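Local coordinates for NTP pyrophosphohydrolase MazG-like domain-containing protein (Vibrio sp. DAT722, PDB 2Q73) that probably hydrolyses nucleoside triphosphates to monophosphates and pyrophosphate as a magnesium-binding MazG-type house-cleaning enzyme, at residues C[22-27]-C[65-69]. Sequence-based numbering, arbitrary orientation.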
loop_
_atom_site.group_PDB
_atom_site.type_symbol
_atom_site.label_atom_id
_atom_site.label_comp_id
_atom_site.label_asym_id
_atom_site.label_seq_id
_atom_site.Cartn_x
_atom_site.Cartn_y
_atom_site.Cartn_z
ATOM N N HIS C 22 1.546 14.973 2.129
ATOM C CA HIS C 22 2.498 14.792 1.004
ATOM C C HIS C 22 3.362 13.569 1.218
ATOM O O HIS C 22 3.512 12.723 0.326
ATOM C CB HIS C 22 3.399 16.026 0.823
ATOM C CG HIS C 22 4.679 15.738 0.087
ATOM N ND1 HIS C 22 4.765 15.718 -1.290
ATOM C CD2 HIS C 22 5.931 15.479 0.543
ATOM C CE1 HIS C 22 6.007 15.442 -1.650
ATOM N NE2 HIS C 22 6.737 15.295 -0.556
ATOM N N TYR C 23 3.947 13.473 2.406
ATOM C CA TYR C 23 4.880 12.414 2.684
ATOM C C TYR C 23 4.195 11.061 2.751
ATOM O O TYR C 23 4.785 10.057 2.345
ATOM C CB TYR C 23 5.660 12.688 3.953
ATOM C CG TYR C 23 6.566 13.875 3.836
ATOM C CD1 TYR C 23 6.176 15.112 4.359
ATOM C CD2 TYR C 23 7.824 13.767 3.250
ATOM C CE1 TYR C 23 6.999 16.223 4.294
ATOM C CE2 TYR C 23 8.687 14.899 3.171
ATOM C CZ TYR C 23 8.263 16.108 3.697
ATOM O OH TYR C 23 9.062 17.229 3.651
ATOM N N PHE C 24 2.964 11.031 3.257
ATOM C CA PHE C 24 2.249 9.772 3.343
ATOM C C PHE C 24 1.829 9.265 1.946
ATOM O O PHE C 24 2.033 8.095 1.633
ATOM C CB PHE C 24 1.010 9.891 4.266
ATOM C CG PHE C 24 0.305 8.586 4.441
ATOM C CD1 PHE C 24 0.928 7.557 5.166
ATOM C CD2 PHE C 24 -0.943 8.348 3.851
ATOM C CE1 PHE C 24 0.291 6.313 5.337
ATOM C CE2 PHE C 24 -1.583 7.106 4.002
ATOM C CZ PHE C 24 -0.960 6.088 4.733
ATOM N N PHE C 25 1.264 10.153 1.111
ATOM C CA PHE C 25 1.002 9.820 -0.301
ATOM C C PHE C 25 2.245 9.297 -1.010
ATOM O O PHE C 25 2.188 8.287 -1.718
ATOM C CB PHE C 25 0.509 11.049 -1.059
ATOM C CG PHE C 25 -0.874 11.486 -0.695
ATOM C CD1 PHE C 25 -1.932 10.567 -0.650
ATOM C CD2 PHE C 25 -1.148 12.850 -0.483
ATOM C CE1 PHE C 25 -3.240 11.001 -0.339
ATOM C CE2 PHE C 25 -2.430 13.275 -0.181
ATOM C CZ PHE C 25 -3.476 12.346 -0.098
ATOM N N LYS C 26 3.374 9.969 -0.826
ATOM C CA LYS C 26 4.610 9.524 -1.467
ATOM C C LYS C 26 5.061 8.158 -0.986
ATOM O O LYS C 26 5.535 7.354 -1.804
ATOM C CB LYS C 26 5.751 10.552 -1.293
ATOM C CG LYS C 26 5.627 11.858 -2.118
ATOM C CD LYS C 26 5.480 11.666 -3.620
ATOM C CE LYS C 26 6.670 10.926 -4.241
ATOM N NZ LYS C 26 6.505 10.723 -5.724
ATOM N N LEU C 27 4.937 7.889 0.317
ATOM C CA LEU C 27 5.275 6.562 0.849
ATOM C C LEU C 27 4.489 5.477 0.095
ATOM O O LEU C 27 5.074 4.479 -0.352
ATOM C CB LEU C 27 5.006 6.441 2.368
ATOM C CG LEU C 27 5.179 5.016 2.949
ATOM C CD1 LEU C 27 6.659 4.618 2.913
ATOM C CD2 LEU C 27 4.637 4.953 4.372
ATOM N N TYR C 65 11.105 7.796 2.431
ATOM C CA TYR C 65 9.848 8.318 2.994
ATOM C C TYR C 65 9.562 7.868 4.421
ATOM O O TYR C 65 8.963 8.624 5.176
ATOM C CB TYR C 65 8.671 8.132 2.023
ATOM C CG TYR C 65 8.813 9.120 0.913
ATOM C CD1 TYR C 65 9.301 8.731 -0.348
ATOM C CD2 TYR C 65 8.581 10.488 1.153
ATOM C CE1 TYR C 65 9.482 9.687 -1.367
ATOM C CE2 TYR C 65 8.775 11.433 0.172
ATOM C CZ TYR C 65 9.226 11.026 -1.082
ATOM O OH TYR C 65 9.375 11.972 -2.035
ATOM N N VAL C 66 10.033 6.673 4.799
ATOM C CA VAL C 66 10.000 6.246 6.199
ATOM C C VAL C 66 10.817 7.236 7.066
ATOM O O VAL C 66 10.332 7.704 8.092
ATOM C CB VAL C 66 10.460 4.771 6.373
ATOM C CG1 VAL C 66 10.754 4.455 7.835
ATOM C CG2 VAL C 66 9.380 3.798 5.853
ATOM N N CYS C 67 12.035 7.573 6.636
ATOM C CA CYS C 67 12.836 8.581 7.367
ATOM C C CYS C 67 12.185 9.971 7.351
ATOM O O CYS C 67 12.185 10.674 8.375
ATOM C CB CYS C 67 14.247 8.665 6.803
ATOM S SG CYS C 67 15.219 7.173 7.110
ATOM N N ALA C 68 11.651 10.367 6.197
ATOM C CA ALA C 68 11.042 11.698 6.071
ATOM C C ALA C 68 9.822 11.796 6.989
ATOM O O ALA C 68 9.650 12.788 7.698
ATOM C CB ALA C 68 10.664 11.989 4.643
ATOM N N LEU C 69 9.008 10.749 7.011
ATOM C CA LEU C 69 7.855 10.686 7.925
ATOM C C LEU C 69 8.287 10.684 9.384
ATOM O O LEU C 69 7.619 11.276 10.234
ATOM C CB LEU C 69 7.009 9.450 7.635
ATOM C CG LEU C 69 6.078 9.575 6.420
ATOM C CD1 LEU C 69 5.668 8.197 5.908
ATOM C CD2 LEU C 69 4.845 10.406 6.831
HETATM O O HOH W 1 9.498 14.681 -0.618
#
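Apolar packing dominates where 22-27 and 65-69 run antiparallel, their axes 9.5 Å apart at an angle of 161°. Leu27 CD2 lies 3.7 Å from Leu69 CD1, and Leu27 CD1 4.1 Å from Val66 CG2. Tyr23 fills the neighbouring space, its CD2 3.6 Å from Ala68 CB and its CB 3.8 Å from Leu69 CD2, while its hydroxyl bonds to Asp14. The small Ala68 leaves room for that ring. Aromatic contacts centre on Tyr65: Lys26 CB sits over one face in a CH-pi contact, 3.5 Å from the ring centroid, and the Tyr23 and Tyr65 rings meet edge to edge, CD2 to CD2 at 4.0 Å. These segments belong to helices 20-39 and 55-72, the antiparallel pair that carries the magnesium ligands Glu30, Glu33, Glu58 and Asp61 of the all-helical MazG fold. A second subunit packs against Phe24, Leu27, Val66 and Leu69. Polar links are peripheral: a water bridges His22 NE2 (2.8 Å) and Tyr65 OH (3.1 Å), and Lys26 NZ forms a salt bridge with Glu29.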